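Local coordinates for protein putative beta-glucosidase (Bifidobacterium adolescentis, PDB 5WAB) that hydrolyses beta-glucosidic bonds as a family 3 glycoside hydrolase and probably also removes terminal arabinopyranosyl residues from the ginsenoside Rb2, at residues E91-E96 against V137-G142; V102-G107 against P193-C198. One frame throughout, in Å; residues are numbered along the deposited sequence.

Contact 1: residues E91-E96 against V137-G142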
ATOM      1  N   GLU A  91       7.760  14.252  -2.658  1.00 25.13           N
ATOM      2  CA  GLU A  91       8.475  15.525  -2.683  1.00 26.12           C
ATOM      3  C   GLU A  91       7.611  16.651  -2.134  1.00 24.74           C
ATOM      4  O   GLU A  91       8.096  17.505  -1.382  1.00 25.31           O
ATOM      5  CB  GLU A  91       8.926  15.849  -4.104  1.00 28.09           C
ATOM      6  CG  GLU A  91       9.822  14.810  -4.733  1.00 28.61           C
ATOM      7  CD  GLU A  91      10.122  15.138  -6.186  1.00 31.58           C
ATOM      8  OE1 GLU A  91      11.307  15.321  -6.525  1.00 33.98           O
ATOM      9  OE2 GLU A  91       9.166  15.236  -6.986  1.00 31.85           O
ATOM     10  N   ALA A  92       6.326  16.673  -2.502  1.00 22.81           N
ATOM     11  CA  ALA A  92       5.438  17.713  -1.993  1.00 23.51           C
ATOM     12  C   ALA A  92       5.241  17.577  -0.487  1.00 23.73           C
ATOM     13  O   ALA A  92       5.249  18.579   0.237  1.00 24.97           O
ATOM     14  CB  ALA A  92       4.095  17.659  -2.720  1.00 23.19           C
ATOM     15  N   MET A  93       5.076  16.342  -0.001  1.00 24.29           N
ATOM     16  CA  MET A  93       4.947  16.098   1.434  1.00 24.89           C
ATOM     17  C   MET A  93       6.165  16.602   2.204  1.00 25.54           C
ATOM     18  O   MET A  93       6.031  17.169   3.294  1.00 25.92           O
ATOM     19  CB  MET A  93       4.730  14.604   1.683  1.00 25.38           C
ATOM     20  CG  MET A  93       3.381  14.081   1.209  1.00 26.84           C
ATOM     21  SD  MET A  93       3.272  12.275   1.174  1.00 27.70           S
ATOM     22  CE  MET A  93       3.633  11.847   2.863  1.00 25.96           C
ATOM     23  N   ALA A  94       7.368  16.398   1.658  1.00 25.00           N
ATOM     24  CA  ALA A  94       8.568  16.862   2.345  1.00 23.97           C
ATOM     25  C   ALA A  94       8.630  18.383   2.394  1.00 25.32           C
ATOM     26  O   ALA A  94       9.015  18.964   3.416  1.00 24.53           O
ATOM     27  CB  ALA A  94       9.811  16.302   1.661  1.00 22.72           C
ATOM     28  N   GLU A  95       8.255  19.049   1.300  1.00 27.33           N
ATOM     29  CA  GLU A  95       8.293  20.507   1.275  1.00 28.46           C
ATOM     30  C   GLU A  95       7.324  21.100   2.291  1.00 29.60           C
ATOM     31  O   GLU A  95       7.609  22.135   2.905  1.00 29.58           O
ATOM     32  CB  GLU A  95       7.981  21.009  -0.132  1.00 29.32           C
ATOM     33  CG  GLU A  95       9.056  20.655  -1.144  1.00 30.21           C
ATOM     34  CD  GLU A  95       8.689  21.081  -2.544  1.00 31.78           C
ATOM     35  OE1 GLU A  95       7.477  21.246  -2.817  1.00 32.16           O
ATOM     36  OE2 GLU A  95       9.610  21.245  -3.374  1.00 32.13           O
ATOM     37  N   GLU A  96       6.178  20.451   2.497  1.00 29.95           N
ATOM     38  CA  GLU A  96       5.280  20.922   3.542  1.00 31.46           C
ATOM     39  C   GLU A  96       5.888  20.688   4.919  1.00 29.73           C
ATOM     40  O   GLU A  96       5.735  21.523   5.819  1.00 30.30           O
ATOM     41  CB  GLU A  96       3.916  20.239   3.414  1.00 32.51           C
ATOM     42  CG  GLU A  96       3.306  20.389   2.031  1.00 34.68           C
ATOM     43  CD  GLU A  96       1.825  20.050   1.976  1.00 35.30           C
ATOM     44  OE1 GLU A  96       1.248  19.650   3.008  1.00 35.31           O
ATOM     45  OE2 GLU A  96       1.236  20.204   0.890  1.00 36.11           O
ATOM     46  N   VAL A 137       7.807   2.844  -2.372  1.00 20.57           N
ATOM     47  CA  VAL A 137       9.176   3.358  -2.365  1.00 20.13           C
ATOM     48  C   VAL A 137       9.211   4.795  -2.867  1.00 20.90           C
ATOM     49  O   VAL A 137      10.107   5.564  -2.503  1.00 21.83           O
ATOM     50  CB  VAL A 137      10.096   2.445  -3.200  1.00 19.96           C
ATOM     51  CG1 VAL A 137       9.685   2.475  -4.669  1.00 19.00           C
ATOM     52  CG2 VAL A 137      11.570   2.841  -3.041  1.00 18.17           C
ATOM     53  N   GLY A 138       8.237   5.185  -3.696  1.00 20.82           N
ATOM     54  CA  GLY A 138       8.184   6.556  -4.165  1.00 21.28           C
ATOM     55  C   GLY A 138       8.006   7.556  -3.041  1.00 22.52           C
ATOM     56  O   GLY A 138       8.523   8.676  -3.114  1.00 24.12           O
ATOM     57  N   ILE A 139       7.286   7.171  -1.986  1.00 20.95           N
ATOM     58  CA  ILE A 139       7.118   8.057  -0.835  1.00 20.96           C
ATOM     59  C   ILE A 139       8.447   8.253  -0.116  1.00 22.40           C
ATOM     60  O   ILE A 139       8.824   9.380   0.225  1.00 22.74           O
ATOM     61  CB  ILE A 139       6.035   7.516   0.116  1.00 19.89           C
ATOM     62  CG1 ILE A 139       4.679   7.493  -0.586  1.00 20.44           C
ATOM     63  CG2 ILE A 139       5.938   8.372   1.359  1.00 16.67           C
ATOM     64  CD1 ILE A 139       4.194   8.865  -1.014  1.00 18.60           C
ATOM     65  N   VAL A 140       9.170   7.159   0.138  1.00 23.80           N
ATOM     66  CA  VAL A 140      10.448   7.244   0.848  1.00 23.16           C
ATOM     67  C   VAL A 140      11.465   8.038   0.037  1.00 26.78           C
ATOM     68  O   VAL A 140      12.080   8.989   0.536  1.00 30.65           O
ATOM     69  CB  VAL A 140      10.973   5.834   1.175  1.00 22.29           C
ATOM     70  CG1 VAL A 140      12.349   5.915   1.798  1.00 21.57           C
ATOM     71  CG2 VAL A 140      10.001   5.100   2.100  1.00 16.04           C
ATOM     72  N   ALA A 141      11.672   7.648  -1.223  1.00 27.22           N
ATOM     73  CA  ALA A 141      12.654   8.338  -2.056  1.00 26.62           C
ATOM     74  C   ALA A 141      12.248   9.783  -2.310  1.00 26.35           C
ATOM     75  O   ALA A 141      13.100  10.679  -2.348  1.00 26.75           O
ATOM     76  CB  ALA A 141      12.842   7.597  -3.377  1.00 27.19           C
ATOM     77  N   GLY A 142      10.951  10.029  -2.489  1.00 26.27           N
ATOM     78  CA  GLY A 142      10.498  11.377  -2.772  1.00 16.82           C
ATOM     79  C   GLY A 142      10.680  12.318  -1.597  1.00 18.54           C
ATOM     80  O   GLY A 142      11.222  13.415  -1.750  1.00 20.42           O
TER
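Glu91 meets Gly142 and Met93 meets Ile139 through first torsions of one kind: in Glu91, Met93 and Ile139 the chain leaves CB opposite the carbonyl carbon and beside the backbone N. Ile139 repeats this turn further out (chi2 -62°), which carries CD1 closer to the neighbouring helix than its CB direction alone would suggest. In Met93 the near-anti second torsion (chi2 167°) carries SD out to Ile139 CD1, and the bend at the last torsion only turns CE.

Two points of closeness result. At the first, Glu91 and Gly142 bring their backbones together, with CA of Glu91 and CA of Gly142 4.6 Å apart, an approach helped by the absence of a side chain on the glycine. Glu91 CG passes 3.6 Å from Gly142 O. The same oxygen lies 3.6 Å from Glu91 CA in a bent CA-H...O contact, with 132° at the hydrogen, and it is also hydrogen-bonded to Ser145 OG. It is thus the methylene part of the glutamate that does the touching here.

At the second point the two apolar side chains cross at about a right angle, Met93 SD standing 4.2 Å from Ile139 CD1. Phe71 packs on the methionine and Ile86 on the isoleucine, so this part is well buried. One turn on from Glu91, Glu95 forms a salt bridge with Lys146, and Glu96 is hydrogen-bonded to Thr69 and His304, tying the first helix to its surroundings.

Helix 129-144 is kinked around Gly138 and Ile139, within the contacting segment. Together with helix 83-99 it illustrates how neighbouring helices pack side by side around the strands of a TIM barrel, here the N-terminal domain of a family 3 glycoside hydrolase.

Contact 2: residues V102-G107 against P193-C198; sequences VAVILG and PWTIMC
Flat groups take no part where Val104 meets Thr195 and Leu106 meets Met197, since all four side chains are aliphatic, hydroxylated or thioether chains; the side chain of nearby Trp194 instead packs on Leu284 and Thr288 of helix 271-292. The two pairs form successive steps along two parallel strands that are not adjacent: strand 149-155 runs between them.

In the first step Val104 CG1, anti to the backbone N (chi1 -175°), comes 4.2 Å from Thr195 CB, the two side chains crossing obliquely. The threonine hydroxyl makes a weak hydrogen bond back to its own chain, Thr195 OG1 to Trp194 O, at 3.0 Å. In the second step the methyl ends do the work: Leu106 CD2 lies 4.0 Å from Met197 CE, and these chains cross at about a right angle. The methionine extends from the backbone and bends only at its last torsion (chi3 -42°), which directs CE to the leucine.

Ser151, on the strand between, touches Leu106, Thr195 and Met197, bridging the second pair and reaching the threonine of the first. The facing CA atoms of Val104 and Thr195 are just 7.8 Å apart, which fits a strongly curved sheet. Leu106 is the centre of an inverse gamma turn, closed by Gly107 N to Ile105 O at 2.9 Å.

Leu106 also touches Trp233 and Met197 touches Asp232, and a bound glycerol sits about 3 Å from the Met197 side chain. Such inward-facing residues line the interior of a parallel beta/alpha barrel, the Leu106-Met197 pair lying toward the C-terminal strand ends where TIM-barrel enzymes place their active sites.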
ATOM      1  N   VAL A 102       9.091  19.911  10.454  1.00 24.24           N
ATOM      2  CA  VAL A 102       8.856  18.498  10.748  1.00 23.50           C
ATOM      3  C   VAL A 102       9.973  17.692  10.100  1.00 23.85           C
ATOM      4  O   VAL A 102      10.087  17.661   8.869  1.00 24.29           O
ATOM      5  CB  VAL A 102       7.484  18.030  10.239  1.00 22.40           C
ATOM      6  CG1 VAL A 102       7.345  16.526  10.421  1.00 21.86           C
ATOM      7  CG2 VAL A 102       6.362  18.759  10.955  1.00 21.46           C
ATOM      8  N   ALA A 103      10.776  17.007  10.922  1.00 23.76           N
ATOM      9  CA  ALA A 103      11.951  16.314  10.396  1.00 24.21           C
ATOM     10  C   ALA A 103      11.626  14.929   9.857  1.00 24.29           C
ATOM     11  O   ALA A 103      12.309  14.455   8.940  1.00 26.07           O
ATOM     12  CB  ALA A 103      13.037  16.200  11.468  1.00 23.44           C
ATOM     13  N   VAL A 104      10.629  14.253  10.418  1.00 23.07           N
ATOM     14  CA  VAL A 104      10.240  12.921   9.972  1.00 22.79           C
ATOM     15  C   VAL A 104       8.726  12.887   9.835  1.00 23.93           C
ATOM     16  O   VAL A 104       8.008  13.306  10.750  1.00 28.06           O
ATOM     17  CB  VAL A 104      10.713  11.824  10.943  1.00 22.48           C
ATOM     18  CG1 VAL A 104      10.388  10.451  10.390  1.00 17.29           C
ATOM     19  CG2 VAL A 104      12.199  11.961  11.235  1.00 23.12           C
ATOM     20  N   ILE A 105       8.244  12.406   8.691  1.00 21.42           N
ATOM     21  CA  ILE A 105       6.819  12.189   8.468  1.00 19.30           C
ATOM     22  C   ILE A 105       6.557  10.691   8.558  1.00 19.46           C
ATOM     23  O   ILE A 105       7.272   9.891   7.944  1.00 19.47           O
ATOM     24  CB  ILE A 105       6.374  12.784   7.118  1.00 20.30           C
ATOM     25  CG1 ILE A 105       4.862  12.671   6.939  1.00 20.53           C
ATOM     26  CG2 ILE A 105       7.128  12.162   5.940  1.00 17.83           C
ATOM     27  CD1 ILE A 105       4.327  13.606   5.887  1.00 20.07           C
ATOM     28  N   LEU A 106       5.548  10.308   9.345  1.00 21.72           N
ATOM     29  CA  LEU A 106       5.390   8.919   9.792  1.00 22.37           C
ATOM     30  C   LEU A 106       4.626   8.108   8.748  1.00 23.03           C
ATOM     31  O   LEU A 106       3.438   7.813   8.877  1.00 24.86           O
ATOM     32  CB  LEU A 106       4.703   8.875  11.152  1.00 22.86           C
ATOM     33  CG  LEU A 106       5.465   9.586  12.270  1.00 23.28           C
ATOM     34  CD1 LEU A 106       4.702   9.537  13.588  1.00 22.92           C
ATOM     35  CD2 LEU A 106       6.854   8.981  12.423  1.00 23.59           C
ATOM     36  N   GLY A 107       5.344   7.709   7.712  1.00 23.95           N
ATOM     37  CA  GLY A 107       4.791   6.896   6.660  1.00 25.31           C
ATOM     38  C   GLY A 107       5.879   6.541   5.674  1.00 26.59           C
ATOM     39  O   GLY A 107       7.030   6.965   5.817  1.00 29.78           O
ATOM     40  N   PRO A 193      15.107   4.201   4.264  1.00 20.78           N
ATOM     41  CA  PRO A 193      14.305   5.092   5.102  1.00 19.63           C
ATOM     42  C   PRO A 193      15.085   5.459   6.350  1.00 18.41           C
ATOM     43  O   PRO A 193      15.681   4.604   7.008  1.00 19.23           O
ATOM     44  CB  PRO A 193      13.061   4.255   5.425  1.00 18.94           C
ATOM     45  CG  PRO A 193      13.105   3.084   4.483  1.00 18.10           C
ATOM     46  CD  PRO A 193      14.545   2.845   4.194  1.00 18.43           C
ATOM     47  N   TRP A 194      15.096   6.749   6.663  1.00 17.98           N
ATOM     48  CA  TRP A 194      15.869   7.177   7.815  1.00 19.33           C
ATOM     49  C   TRP A 194      15.267   6.665   9.119  1.00 19.40           C
ATOM     50  O   TRP A 194      15.953   6.669  10.146  1.00 21.24           O
ATOM     51  CB  TRP A 194      16.008   8.709   7.795  1.00 18.15           C
ATOM     52  CG  TRP A 194      16.728   9.205   6.552  1.00 17.32           C
ATOM     53  CD1 TRP A 194      17.417   8.442   5.645  1.00 16.67           C
ATOM     54  CD2 TRP A 194      16.833  10.561   6.086  1.00 19.44           C
ATOM     55  NE1 TRP A 194      17.936   9.233   4.647  1.00 17.09           N
ATOM     56  CE2 TRP A 194      17.595  10.537   4.894  1.00 18.96           C
ATOM     57  CE3 TRP A 194      16.361  11.789   6.560  1.00 17.21           C
ATOM     58  CZ2 TRP A 194      17.893  11.697   4.175  1.00 17.72           C
ATOM     59  CZ3 TRP A 194      16.659  12.934   5.849  1.00 17.92           C
ATOM     60  CH2 TRP A 194      17.414  12.880   4.666  1.00 18.06           C
ATOM     61  N   THR A 195      14.028   6.182   9.082  1.00 19.31           N
ATOM     62  CA  THR A 195      13.312   5.735  10.266  1.00 20.48           C
ATOM     63  C   THR A 195      12.370   4.602   9.866  1.00 19.58           C
ATOM     64  O   THR A 195      11.830   4.593   8.755  1.00 19.06           O
ATOM     65  CB  THR A 195      12.550   6.910  10.901  1.00 23.21           C
ATOM     66  OG1 THR A 195      13.488   7.815  11.500  1.00 25.55           O
ATOM     67  CG2 THR A 195      11.585   6.441  11.963  1.00 26.32           C
ATOM     68  N   ILE A 196      12.224   3.623  10.756  1.00 17.27           N
ATOM     69  CA  ILE A 196      11.258   2.541  10.605  1.00 14.44           C
ATOM     70  C   ILE A 196      10.449   2.462  11.890  1.00 15.75           C
ATOM     71  O   ILE A 196      10.996   2.632  12.984  1.00 14.81           O
ATOM     72  CB  ILE A 196      11.957   1.198  10.313  1.00 14.91           C
ATOM     73  CG1 ILE A 196      12.512   1.189   8.888  1.00 14.69           C
ATOM     74  CG2 ILE A 196      11.003   0.019  10.531  1.00 15.21           C
ATOM     75  CD1 ILE A 196      13.123  -0.123   8.491  1.00 12.63           C
ATOM     76  N   MET A 197       9.143   2.230  11.763  1.00 15.95           N
ATOM     77  CA  MET A 197       8.263   2.047  12.913  1.00 16.26           C
ATOM     78  C   MET A 197       7.880   0.579  13.024  1.00 17.24           C
ATOM     79  O   MET A 197       7.348   0.001  12.070  1.00 17.75           O
ATOM     80  CB  MET A 197       7.004   2.901  12.799  1.00 15.08           C
ATOM     81  CG  MET A 197       6.071   2.746  13.996  1.00 17.67           C
ATOM     82  SD  MET A 197       4.628   3.826  13.939  1.00 20.71           S
ATOM     83  CE  MET A 197       5.370   5.352  13.366  1.00 20.42           C
ATOM     84  N   CYS A 198       8.137  -0.014  14.183  1.00 18.91           N
ATOM     85  CA  CYS A 198       7.746  -1.393  14.406  1.00 20.13           C
ATOM     86  C   CYS A 198       6.261  -1.462  14.752  1.00 20.58           C
ATOM     87  O   CYS A 198       5.640  -0.469  15.139  1.00 21.56           O
ATOM     88  CB  CYS A 198       8.578  -2.020  15.525  1.00 21.73           C
ATOM     89  SG  CYS A 198       7.968  -1.648  17.188  1.00 24.11           S
TER

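The two contacts show the two layers of one barrel domain, their centres 11 Å apart. Contact 1 lies in the outer helical layer, contact 2 on the inner side of the parallel sheet. Along the chain their segments alternate, 91-96, 102-107, 137-142 and 193-198, so strand 102-106 follows the first helix and precedes the second. The layers meet directly where Met93 CE is 3.6 Å from Ile105 CD1; Val140 CG1, 3.9 Å from Pro193 CA, sets helix 129-144 against the loop leading into strand 195-198. Ile105 alternates with Val104 and Leu106, facing the helices while they face inward. Strand 102-106 thereby faces both the helical layer and the barrel interior of this glycosidase.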